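Side-chain contact in adenylosuccinate lyase (Francisella tularensis subsp. tularensis SCHU S4, PDB 4EEI), which probably cleaves adenylosuccinate and the related succinyl-carboxamide ribonucleotide of purine biosynthesis by beta-elimination, releasing fumarate with AMP or the aminoimidazole carboxamide nucleotide: residues Gln212-Pro215 / Arg216-Ala220. Residues are numbered along the deposited sequence; the frame is centred on the assembly and turned at random.
With AMP (adenosine monophosphate), chain O.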
loop_
_atom_site.group_PDB
_atom_site.type_symbol
_atom_site.label_atom_id
_atom_site.label_comp_id
_atom_site.label_asym_id
_atom_site.label_seq_id
_atom_site.Cartn_x
_atom_site.Cartn_y
_atom_site.Cartn_z
ATOM N N GLN B 212 -12.804 -15.752 -19.437
ATOM C CA GLN B 212 -12.011 -16.956 -19.313
ATOM C C GLN B 212 -11.938 -17.271 -17.825
ATOM O O GLN B 212 -11.925 -18.432 -17.422
ATOM C CB GLN B 212 -10.612 -16.766 -19.894
ATOM C CG GLN B 212 -9.760 -18.024 -19.845
ATOM C CD GLN B 212 -8.657 -18.027 -20.884
ATOM O OE1 GLN B 212 -7.496 -17.772 -20.572
ATOM N NE2 GLN B 212 -9.017 -18.319 -22.128
ATOM N N VAL B 213 -11.865 -16.217 -17.016
ATOM C CA VAL B 213 -11.628 -16.345 -15.585
ATOM C C VAL B 213 -12.840 -15.894 -14.777
ATOM O O VAL B 213 -13.737 -15.234 -15.299
ATOM C CB VAL B 213 -10.402 -15.527 -15.141
ATOM C CG1 VAL B 213 -9.140 -16.067 -15.792
ATOM C CG2 VAL B 213 -10.598 -14.057 -15.479
ATOM N N ILE B 214 -12.856 -16.255 -13.499
ATOM C CA ILE B 214 -13.768 -15.649 -12.536
ATOM C C ILE B 214 -13.154 -14.305 -12.162
ATOM O O ILE B 214 -11.936 -14.222 -11.978
ATOM C CB ILE B 214 -13.883 -16.553 -11.303
ATOM C CG1 ILE B 214 -14.791 -17.749 -11.619
ATOM C CG2 ILE B 214 -14.392 -15.788 -10.088
ATOM C CD1 ILE B 214 -14.930 -18.737 -10.472
ATOM N N PRO B 215 -13.973 -13.240 -12.072
ATOM C CA PRO B 215 -13.385 -11.913 -11.816
ATOM C C PRO B 215 -12.708 -11.831 -10.447
ATOM O O PRO B 215 -13.186 -12.417 -9.467
ATOM C CB PRO B 215 -14.590 -10.956 -11.900
ATOM C CG PRO B 215 -15.806 -11.841 -11.679
ATOM C CD PRO B 215 -15.436 -13.177 -12.272
ATOM N N ARG B 216 -11.593 -11.112 -10.384
ATOM C CA ARG B 216 -10.742 -11.164 -9.198
ATOM C C ARG B 216 -11.203 -10.295 -8.041
ATOM O O ARG B 216 -10.567 -10.303 -6.980
ATOM C CB ARG B 216 -9.286 -10.850 -9.569
ATOM C CG ARG B 216 -8.355 -12.065 -9.466
ATOM C CD ARG B 216 -8.862 -13.233 -10.312
ATOM N NE ARG B 216 -8.136 -14.480 -10.034
ATOM C CZ ARG B 216 -8.475 -15.665 -10.533
ATOM N NH1 ARG B 216 -9.529 -15.771 -11.332
ATOM N NH2 ARG B 216 -7.761 -16.740 -10.241
ATOM N N ASP B 217 -12.306 -9.567 -8.215
ATOM C CA ASP B 217 -12.805 -8.711 -7.132
ATOM C C ASP B 217 -13.435 -9.506 -5.988
ATOM O O ASP B 217 -13.612 -8.983 -4.876
ATOM C CB ASP B 217 -13.782 -7.644 -7.651
ATOM C CG ASP B 217 -15.094 -8.241 -8.159
ATOM O OD1 ASP B 217 -16.117 -8.183 -7.432
ATOM O OD2 ASP B 217 -15.096 -8.755 -9.295
ATOM N N ARG B 218 -13.783 -10.763 -6.251
ATOM C CA ARG B 218 -14.309 -11.613 -5.183
ATOM C C ARG B 218 -13.176 -11.939 -4.235
ATOM O O ARG B 218 -13.299 -11.777 -3.020
ATOM C CB ARG B 218 -14.930 -12.894 -5.755
ATOM C CG ARG B 218 -16.058 -12.623 -6.753
ATOM C CD ARG B 218 -16.872 -13.881 -7.052
ATOM N NE ARG B 218 -18.057 -13.575 -7.868
ATOM C CZ ARG B 218 -19.247 -13.257 -7.366
ATOM N NH1 ARG B 218 -19.420 -13.198 -6.050
ATOM N NH2 ARG B 218 -20.268 -13.013 -8.177
ATOM N N ILE B 219 -12.054 -12.384 -4.792
ATOM C CA ILE B 219 -10.869 -12.617 -3.975
ATOM C C ILE B 219 -10.443 -11.332 -3.275
ATOM O O ILE B 219 -10.106 -11.351 -2.093
ATOM C CB ILE B 219 -9.698 -13.174 -4.806
ATOM C CG1 ILE B 219 -9.953 -14.649 -5.130
ATOM C CG2 ILE B 219 -8.376 -13.052 -4.027
ATOM C CD1 ILE B 219 -9.004 -15.234 -6.174
ATOM N N ALA B 220 -10.465 -10.217 -3.995
ATOM C CA ALA B 220 -10.022 -8.955 -3.413
ATOM C C ALA B 220 -10.923 -8.542 -2.255
ATOM O O ALA B 220 -10.459 -7.942 -1.283
ATOM C CB ALA B 220 -9.968 -7.857 -4.469
HETATM P P AMP O . 2.534 -19.043 -13.835
HETATM O O1P AMP O . 3.852 -19.509 -13.273
HETATM O O2P AMP O . 2.587 -17.701 -14.517
HETATM O O3P AMP O . 1.364 -19.219 -12.901
HETATM O "O5'" AMP O . 2.231 -20.078 -15.030
HETATM C "C5'" AMP O . 0.952 -20.106 -15.662
HETATM C "C4'" AMP O . 0.767 -21.438 -16.378
HETATM O "O4'" AMP O . -0.511 -21.480 -17.019
HETATM C "C3'" AMP O . 1.817 -21.633 -17.461
HETATM O "O3'" AMP O . 2.362 -22.947 -17.345
HETATM C "C2'" AMP O . 1.065 -21.513 -18.767
HETATM O "O2'" AMP O . 1.574 -22.426 -19.740
HETATM C "C1'" AMP O . -0.363 -21.862 -18.387
HETATM N N9 AMP O . -1.333 -21.146 -19.249
HETATM C C8 AMP O . -1.049 -20.511 -20.400
HETATM N N7 AMP O . -2.163 -19.965 -20.943
HETATM C C5 AMP O . -3.193 -20.254 -20.127
HETATM C C6 AMP O . -4.647 -19.980 -20.106
HETATM N N6 AMP O . -5.236 -19.269 -21.095
HETATM N N1 AMP O . -5.360 -20.466 -19.068
HETATM C C2 AMP O . -4.784 -21.175 -18.080
HETATM N N3 AMP O . -3.472 -21.460 -18.034
HETATM C C4 AMP O . -2.638 -21.035 -19.013
HETATM O O HOH W 1 -12.030 -13.689 -7.395
#
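Arg-216 folds back over the two residues before Pro-215 and binds the carbonyl of Ile-214. Arg-216 NH1 lies 2.9 Å from Ile-214 O. The N-H...O angle is 146°, and the donor meets a lone pair in the carbonyl plane. The oxygen sits only 12° out of the guanidinium plane. For this return the chain bends about its CB-CG bond (chi2 56°) and runs extended from there. Arg-216 CD lies 3.6 Å from Ile-214 O. Val-213 CB approaches Arg-216 NH1 obliquely at 3.9 Å. NH1 is shared with a salt bridge to Asp-99, and NE forms another to Glu-309, so acids hold two guanidinium nitrogens. Asp-99 OD2 also accepts the Ile-214 N-H, so one carboxylate oxygen ties the arginine to the loop backbone. Asp-217 lies alongside the Pro-215 ring, the two side chains pointing the same way, and Asp-217 OD2 comes to 3.4 Å from Pro-215 CB. Its carboxylate is bridged to Arg-163 and Arg-164 of the second subunit, which brings the turn into the subunit interface. Arg-218 sends its extended chain past Ile-214 to Glu-207 and Glu-208; Arg-218 CD stands 4.4 Å from Ile-214 CG2. A water donates to Pro-215 O (2.7 Å) and accepts from Ile-219 N (2.9 Å), spanning an i to i+4 pair too far apart to bond directly. The first helical bond follows, Ala-220 N to Arg-216 O. Upstream, Gln-212 OE1 takes the AMP N6 hydrogen at 2.8 Å and also binds Arg-301; the loop bearing this pocket residue leads into helix 217-244. Arg-216 and Ile-219 pack against both helix 94-131, at Leu-102 and Ile-106 respectively, and helix 304-333, at His-305 and Tyr-312.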